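PDB 3D1B: RNA-induced transcriptional silencing complex protein tas3 from Schizosaccharomyces pombe, which acts as an adaptor in the core of the RNA-induced transcriptional silencing complex, supporting RNAi-dependent heterochromatin formation and accurate chromosome segregation. Local coordinates for residues K23-F28 / L58-S63; P89-V94 / K117-L122. One frame throughout, in Å; residues are numbered along the deposited sequence.

Contact 1: K23-F28 / L58-S63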
ATOM      1  N   LYS A  23     -16.609  -2.352   6.805  1.00 16.28           N
ATOM      2  CA  LYS A  23     -17.251  -3.353   7.649  1.00 16.34           C
ATOM      3  C   LYS A  23     -18.637  -3.732   7.153  1.00 16.71           C
ATOM      4  O   LYS A  23     -19.138  -4.815   7.472  1.00 15.97           O
ATOM      5  CB  LYS A  23     -17.354  -2.845   9.087  1.00 16.74           C
ATOM      6  CG  LYS A  23     -16.020  -2.735   9.793  1.00 18.50           C
ATOM      7  CD  LYS A  23     -16.225  -2.329  11.240  1.00 19.08           C
ATOM      8  CE  LYS A  23     -14.917  -2.292  12.000  1.00 19.74           C
ATOM      9  NZ  LYS A  23     -15.143  -1.754  13.373  1.00 21.03           N
ATOM     10  N   SER A  24     -19.245  -2.847   6.367  1.00 16.07           N
ATOM     11  CA  SER A  24     -20.591  -3.073   5.838  1.00 15.44           C
ATOM     12  C   SER A  24     -20.641  -3.861   4.531  1.00 15.48           C
ATOM     13  O   SER A  24     -21.722  -4.211   4.060  1.00 16.83           O
ATOM     14  CB  SER A  24     -21.303  -1.734   5.649  1.00 15.30           C
ATOM     15  OG  SER A  24     -21.384  -1.032   6.884  1.00 15.51           O
ATOM     16  N   LEU A  25     -19.483  -4.124   3.933  1.00 13.71           N
ATOM     17  CA  LEU A  25     -19.447  -4.893   2.688  1.00 14.31           C
ATOM     18  C   LEU A  25     -19.790  -6.341   2.989  1.00 13.96           C
ATOM     19  O   LEU A  25     -19.272  -6.917   3.939  1.00 14.87           O
ATOM     20  CB  LEU A  25     -18.054  -4.830   2.059  1.00 15.45           C
ATOM     21  CG  LEU A  25     -17.679  -3.483   1.449  1.00 16.24           C
ATOM     22  CD1 LEU A  25     -16.199  -3.475   1.092  1.00 14.49           C
ATOM     23  CD2 LEU A  25     -18.540  -3.228   0.219  1.00 16.02           C
ATOM     24  N   SER A  26     -20.654  -6.931   2.171  1.00 16.56           N
ATOM     25  CA  SER A  26     -21.049  -8.317   2.372  1.00 18.98           C
ATOM     26  C   SER A  26     -19.828  -9.227   2.363  1.00 19.34           C
ATOM     27  O   SER A  26     -19.742 -10.186   3.136  1.00 17.75           O
ATOM     28  CB  SER A  26     -22.029  -8.747   1.281  1.00 20.61           C
ATOM     29  OG  SER A  26     -23.209  -7.961   1.336  1.00 25.56           O
ATOM     30  N   PHE A  27     -18.880  -8.918   1.484  1.00 16.77           N
ATOM     31  CA  PHE A  27     -17.657  -9.701   1.367  1.00 17.23           C
ATOM     32  C   PHE A  27     -16.876  -9.694   2.678  1.00 15.67           C
ATOM     33  O   PHE A  27     -16.292 -10.701   3.074  1.00 17.00           O
ATOM     34  CB  PHE A  27     -16.807  -9.137   0.222  1.00 17.40           C
ATOM     35  CG  PHE A  27     -15.531  -9.890  -0.034  1.00 20.83           C
ATOM     36  CD1 PHE A  27     -15.546 -11.260  -0.290  1.00 22.45           C
ATOM     37  CD2 PHE A  27     -14.310  -9.217  -0.043  1.00 20.27           C
ATOM     38  CE1 PHE A  27     -14.361 -11.952  -0.556  1.00 22.22           C
ATOM     39  CE2 PHE A  27     -13.119  -9.897  -0.308  1.00 23.31           C
ATOM     40  CZ  PHE A  27     -13.148 -11.269  -0.564  1.00 20.26           C
ATOM     41  N   PHE A  28     -16.859  -8.550   3.353  1.00 13.87           N
ATOM     42  CA  PHE A  28     -16.156  -8.436   4.621  1.00 15.20           C
ATOM     43  C   PHE A  28     -16.907  -9.240   5.682  1.00 16.20           C
ATOM     44  O   PHE A  28     -16.307  -9.992   6.451  1.00 17.19           O
ATOM     45  CB  PHE A  28     -16.095  -6.968   5.056  1.00 15.56           C
ATOM     46  CG  PHE A  28     -15.389  -6.749   6.365  1.00 16.97           C
ATOM     47  CD1 PHE A  28     -14.016  -6.513   6.406  1.00 17.86           C
ATOM     48  CD2 PHE A  28     -16.101  -6.771   7.563  1.00 16.07           C
ATOM     49  CE1 PHE A  28     -13.358  -6.298   7.626  1.00 18.68           C
ATOM     50  CE2 PHE A  28     -15.456  -6.558   8.784  1.00 14.67           C
ATOM     51  CZ  PHE A  28     -14.083  -6.320   8.818  1.00 16.91           C
ATOM     52  N   LEU A  58      -4.526  -4.987   2.698  1.00 15.39           N
ATOM     53  CA  LEU A  58      -4.122  -5.937   3.721  1.00 15.88           C
ATOM     54  C   LEU A  58      -5.289  -6.783   4.202  1.00 17.22           C
ATOM     55  O   LEU A  58      -5.182  -8.010   4.302  1.00 16.86           O
ATOM     56  CB  LEU A  58      -3.486  -5.198   4.903  1.00 17.01           C
ATOM     57  CG  LEU A  58      -2.129  -4.583   4.553  1.00 19.24           C
ATOM     58  CD1 LEU A  58      -1.619  -3.740   5.711  1.00 19.71           C
ATOM     59  CD2 LEU A  58      -1.145  -5.703   4.230  1.00 20.23           C
ATOM     60  N   VAL A  59      -6.406  -6.125   4.488  1.00 16.01           N
ATOM     61  CA  VAL A  59      -7.588  -6.820   4.968  1.00 16.69           C
ATOM     62  C   VAL A  59      -8.127  -7.820   3.954  1.00 16.06           C
ATOM     63  O   VAL A  59      -8.419  -8.969   4.296  1.00 17.08           O
ATOM     64  CB  VAL A  59      -8.692  -5.815   5.344  1.00 18.16           C
ATOM     65  CG1 VAL A  59     -10.001  -6.545   5.596  1.00 16.90           C
ATOM     66  CG2 VAL A  59      -8.274  -5.045   6.592  1.00 17.10           C
ATOM     67  N   PHE A  60      -8.253  -7.404   2.701  1.00 15.64           N
ATOM     68  CA  PHE A  60      -8.766  -8.327   1.698  1.00 16.14           C
ATOM     69  C   PHE A  60      -7.801  -9.470   1.396  1.00 16.28           C
ATOM     70  O   PHE A  60      -8.223 -10.537   0.941  1.00 15.04           O
ATOM     71  CB  PHE A  60      -9.131  -7.576   0.412  1.00 18.27           C
ATOM     72  CG  PHE A  60     -10.326  -6.678   0.556  1.00 20.59           C
ATOM     73  CD1 PHE A  60     -11.374  -7.025   1.404  1.00 23.04           C
ATOM     74  CD2 PHE A  60     -10.424  -5.503  -0.178  1.00 23.28           C
ATOM     75  CE1 PHE A  60     -12.502  -6.209   1.519  1.00 24.76           C
ATOM     76  CE2 PHE A  60     -11.552  -4.684  -0.069  1.00 24.04           C
ATOM     77  CZ  PHE A  60     -12.588  -5.041   0.782  1.00 22.57           C
ATOM     78  N   SER A  61      -6.513  -9.272   1.664  1.00 16.54           N
ATOM     79  CA  SER A  61      -5.533 -10.325   1.403  1.00 17.89           C
ATOM     80  C   SER A  61      -5.766 -11.509   2.335  1.00 19.36           C
ATOM     81  O   SER A  61      -5.259 -12.609   2.097  1.00 20.03           O
ATOM     82  CB  SER A  61      -4.100  -9.807   1.592  1.00 18.44           C
ATOM     83  OG  SER A  61      -3.761  -9.684   2.968  1.00 17.68           O
ATOM     84  N   ALA A  62      -6.546 -11.279   3.389  1.00 18.50           N
ATOM     85  CA  ALA A  62      -6.847 -12.319   4.367  1.00 19.60           C
ATOM     86  C   ALA A  62      -8.133 -13.073   4.055  1.00 19.56           C
ATOM     87  O   ALA A  62      -8.457 -14.045   4.737  1.00 19.58           O
ATOM     88  CB  ALA A  62      -6.940 -11.715   5.766  1.00 18.15           C
ATOM     89  N   SER A  63      -8.860 -12.635   3.031  1.00 19.48           N
ATOM     90  CA  SER A  63     -10.116 -13.283   2.665  1.00 20.74           C
ATOM     91  C   SER A  63      -9.866 -14.720   2.236  1.00 22.94           C
ATOM     92  O   SER A  63      -8.846 -15.028   1.627  1.00 19.51           O
ATOM     93  CB  SER A  63     -10.810 -12.516   1.535  1.00 23.50           C
ATOM     94  OG  SER A  63      -9.999 -12.474   0.377  1.00 25.59           O
TER
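Phe27 of the short helix 26-29 faces Phe60 of helix 52-60 in this all-alpha C-terminal motif of Tas3; the nearest CA atoms, those of Phe28 and Phe60, are 7.9 Å apart. Helix 52-60 runs into a type I beta turn from Phe60 to Ser63. No hydrogen bond links the two segments, and the buried interface is built largely from aromatic rings. CG of Phe27 lies anti to the backbone N (chi1 -178°), and the ring carried on it meets Phe60; the two planes are inclined at 47°, and CE2 of Phe27 lies 3.8 Å from CD1 of Phe60. The far end of the Phe27 ring meets the turn, CZ standing 3.4 Å from CB of Ser63. An alanine in place of Phe27 would probably leave a gap beside the Phe60 ring and CB of Ser63, which lose the ring as a partner. Leu25 brings CD1 in the plane of the Phe60 ring to its edge at CZ, 3.9 Å away. CG1 of Val59 sits in plane at the edge of the Phe28 ring, nearest CE1 (3.9 Å). Ile98 of helix 89-105 touches both Phe27 and Phe60. The turn itself is clasped at Phe60 O, which accepts from Ser63 N and, in the carbonyl plane, from Ser63 OG at 2.7 Å.

Contact 2: P89-V94 / K117-L122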
ATOM      1  N   PRO A  89     -14.102   7.715  -4.696  1.00 22.30           N
ATOM      2  CA  PRO A  89     -12.958   7.357  -3.846  1.00 22.64           C
ATOM      3  C   PRO A  89     -12.910   6.008  -3.131  1.00 20.71           C
ATOM      4  O   PRO A  89     -12.008   5.197  -3.373  1.00 19.30           O
ATOM      5  CB  PRO A  89     -12.879   8.526  -2.870  1.00 23.99           C
ATOM      6  CG  PRO A  89     -13.334   9.672  -3.715  1.00 25.30           C
ATOM      7  CD  PRO A  89     -14.542   9.094  -4.398  1.00 23.98           C
ATOM      8  N   PHE A  90     -13.850   5.784  -2.221  1.00 18.93           N
ATOM      9  CA  PHE A  90     -13.899   4.534  -1.471  1.00 18.58           C
ATOM     10  C   PHE A  90     -14.118   3.351  -2.402  1.00 17.48           C
ATOM     11  O   PHE A  90     -13.431   2.332  -2.299  1.00 18.96           O
ATOM     12  CB  PHE A  90     -15.031   4.588  -0.441  1.00 18.43           C
ATOM     13  CG  PHE A  90     -15.285   3.279   0.257  1.00 16.82           C
ATOM     14  CD1 PHE A  90     -14.431   2.830   1.266  1.00 18.44           C
ATOM     15  CD2 PHE A  90     -16.386   2.502  -0.089  1.00 17.17           C
ATOM     16  CE1 PHE A  90     -14.674   1.625   1.923  1.00 20.29           C
ATOM     17  CE2 PHE A  90     -16.639   1.297   0.558  1.00 18.40           C
ATOM     18  CZ  PHE A  90     -15.779   0.855   1.571  1.00 18.03           C
ATOM     19  N   ALA A  91     -15.080   3.486  -3.307  1.00 17.97           N
ATOM     20  CA  ALA A  91     -15.388   2.416  -4.246  1.00 16.87           C
ATOM     21  C   ALA A  91     -14.181   2.087  -5.114  1.00 16.92           C
ATOM     22  O   ALA A  91     -13.880   0.917  -5.347  1.00 16.81           O
ATOM     23  CB  ALA A  91     -16.574   2.808  -5.121  1.00 18.95           C
ATOM     24  N   LYS A  92     -13.488   3.115  -5.593  1.00 16.06           N
ATOM     25  CA  LYS A  92     -12.315   2.892  -6.439  1.00 14.97           C
ATOM     26  C   LYS A  92     -11.226   2.137  -5.684  1.00 15.44           C
ATOM     27  O   LYS A  92     -10.579   1.243  -6.234  1.00 15.42           O
ATOM     28  CB  LYS A  92     -11.755   4.225  -6.951  1.00 16.58           C
ATOM     29  CG  LYS A  92     -10.555   4.045  -7.877  1.00 20.01           C
ATOM     30  CD  LYS A  92     -10.017   5.369  -8.412  1.00 21.16           C
ATOM     31  CE  LYS A  92     -11.014   6.060  -9.328  1.00 24.16           C
ATOM     32  NZ  LYS A  92     -10.417   7.300  -9.928  1.00 22.97           N
ATOM     33  N   ALA A  93     -11.013   2.501  -4.422  1.00 14.39           N
ATOM     34  CA  ALA A  93      -9.996   1.838  -3.615  1.00 14.92           C
ATOM     35  C   ALA A  93     -10.384   0.385  -3.350  1.00 14.20           C
ATOM     36  O   ALA A  93      -9.528  -0.501  -3.322  1.00 15.32           O
ATOM     37  CB  ALA A  93      -9.797   2.585  -2.299  1.00 16.17           C
ATOM     38  N   VAL A  94     -11.672   0.149  -3.123  1.00 12.70           N
ATOM     39  CA  VAL A  94     -12.160  -1.211  -2.897  1.00 12.00           C
ATOM     40  C   VAL A  94     -11.961  -2.009  -4.181  1.00 13.26           C
ATOM     41  O   VAL A  94     -11.465  -3.133  -4.153  1.00 12.50           O
ATOM     42  CB  VAL A  94     -13.657  -1.215  -2.533  1.00 13.69           C
ATOM     43  CG1 VAL A  94     -14.205  -2.641  -2.568  1.00 13.27           C
ATOM     44  CG2 VAL A  94     -13.846  -0.606  -1.155  1.00 13.81           C
ATOM     45  N   LYS A 117     -19.964  -2.709  -6.798  1.00 19.07           N
ATOM     46  CA  LYS A 117     -21.277  -2.084  -6.879  1.00 20.94           C
ATOM     47  C   LYS A 117     -21.806  -1.788  -5.479  1.00 20.25           C
ATOM     48  O   LYS A 117     -22.427  -0.750  -5.244  1.00 21.79           O
ATOM     49  CB  LYS A 117     -22.256  -2.996  -7.621  1.00 21.98           C
ATOM     50  CG  LYS A 117     -23.624  -2.371  -7.839  1.00 28.55           C
ATOM     51  CD  LYS A 117     -23.549  -1.180  -8.786  1.00 32.37           C
ATOM     52  CE  LYS A 117     -24.618  -0.147  -8.457  1.00 36.12           C
ATOM     53  NZ  LYS A 117     -25.973  -0.758  -8.348  1.00 39.33           N
ATOM     54  N   GLU A 118     -21.550  -2.699  -4.549  1.00 18.43           N
ATOM     55  CA  GLU A 118     -22.003  -2.523  -3.176  1.00 19.49           C
ATOM     56  C   GLU A 118     -21.249  -1.360  -2.539  1.00 19.13           C
ATOM     57  O   GLU A 118     -21.835  -0.531  -1.839  1.00 18.83           O
ATOM     58  CB  GLU A 118     -21.758  -3.809  -2.388  1.00 23.01           C
ATOM     59  CG  GLU A 118     -22.647  -3.989  -1.187  1.00 28.51           C
ATOM     60  CD  GLU A 118     -22.443  -5.342  -0.535  1.00 28.80           C
ATOM     61  OE1 GLU A 118     -21.373  -5.550   0.064  1.00 26.59           O
ATOM     62  OE2 GLU A 118     -23.346  -6.199  -0.632  1.00 32.40           O
ATOM     63  N   ALA A 119     -19.944  -1.292  -2.790  1.00 16.46           N
ATOM     64  CA  ALA A 119     -19.123  -0.223  -2.235  1.00 18.79           C
ATOM     65  C   ALA A 119     -19.585   1.134  -2.753  1.00 18.84           C
ATOM     66  O   ALA A 119     -19.631   2.114  -2.006  1.00 19.78           O
ATOM     67  CB  ALA A 119     -17.654  -0.444  -2.592  1.00 17.80           C
ATOM     68  N   SER A 120     -19.924   1.189  -4.037  1.00 18.50           N
ATOM     69  CA  SER A 120     -20.373   2.436  -4.642  1.00 19.27           C
ATOM     70  C   SER A 120     -21.681   2.893  -4.006  1.00 19.91           C
ATOM     71  O   SER A 120     -21.885   4.085  -3.767  1.00 21.01           O
ATOM     72  CB  SER A 120     -20.567   2.253  -6.149  1.00 20.51           C
ATOM     73  OG  SER A 120     -20.919   3.482  -6.764  1.00 27.00           O
ATOM     74  N   ILE A 121     -22.567   1.937  -3.736  1.00 19.19           N
ATOM     75  CA  ILE A 121     -23.857   2.240  -3.120  1.00 20.44           C
ATOM     76  C   ILE A 121     -23.674   2.753  -1.689  1.00 20.84           C
ATOM     77  O   ILE A 121     -24.333   3.709  -1.273  1.00 22.92           O
ATOM     78  CB  ILE A 121     -24.768   0.988  -3.113  1.00 21.61           C
ATOM     79  CG1 ILE A 121     -25.191   0.656  -4.548  1.00 23.92           C
ATOM     80  CG2 ILE A 121     -25.994   1.225  -2.235  1.00 23.16           C
ATOM     81  CD1 ILE A 121     -25.967  -0.643  -4.688  1.00 27.22           C
ATOM     82  N   LEU A 122     -22.777   2.128  -0.934  1.00 19.14           N
ATOM     83  CA  LEU A 122     -22.534   2.557   0.442  1.00 18.60           C
ATOM     84  C   LEU A 122     -21.995   3.981   0.495  1.00 20.40           C
ATOM     85  O   LEU A 122     -22.360   4.771   1.371  1.00 20.20           O
ATOM     86  CB  LEU A 122     -21.539   1.616   1.129  1.00 18.64           C
ATOM     87  CG  LEU A 122     -22.029   0.196   1.419  1.00 20.00           C
ATOM     88  CD1 LEU A 122     -20.871  -0.646   1.932  1.00 21.00           C
ATOM     89  CD2 LEU A 122     -23.160   0.237   2.446  1.00 19.04           C
TER
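Phe90 holds CG anti to its backbone N (chi1 172°), and the ring beyond it reaches Ala119; Val94 sets CG1 in the same anti position (chi1 169°), with CG2 beside the backbone N. Both lie on helix 89-105, which pairs antiparallel with helix 109-122 in a helical hairpin within the Tas3 C-terminal helical domain. The local axes approach to 8.2 Å at an angle of 161°, and small residues permit this closeness: the CA atoms of Ala91 and Ala119 are 5.0 Å apart. CB of Ala119 lies 3.7 Å from CE2 of Phe90 and also touches CA of Ala91 and the side chain of Val94, so three residues of one helix close around a single methyl group. Ala91 answers in the other direction, placing its own CB against the backbone of the opposing helix, 3.8 Å from CA of Ser120. Trp21 meets the Phe90 ring edge-to-face, and Glu123 accepts hydrogen bonds from the backbone N atoms of Phe90 and Ala91. Within its own helix, Val94 lays CG2 over one face of the Phe90 ring toward the rim. From across the contact, the carbonyl O of Ala119 lies in plane at the ring edge, 3.8 Å from CD2.

How the contacts relate
From the N terminus, the chain passes through helix 14-23 into residues 23-28, runs through helix 32-46 and returns along helix 52-60, where contact 1 closes the first loop. It then continues through helix 74-84 to helix 89-105 and back along helix 109-122, so that contact 2 closes a second, shorter loop near the C terminus. The loops follow in series, neither nested nor crossed, with contact centres about 13 Å apart. They nevertheless meet: OE1 of Glu118 is 2.6 Å from Ser26 N, a probable hydrogen bond, and Leu25 CD2 packs against Leu122 CD1. These bridges join the N-terminal helices to the C-terminal hairpin.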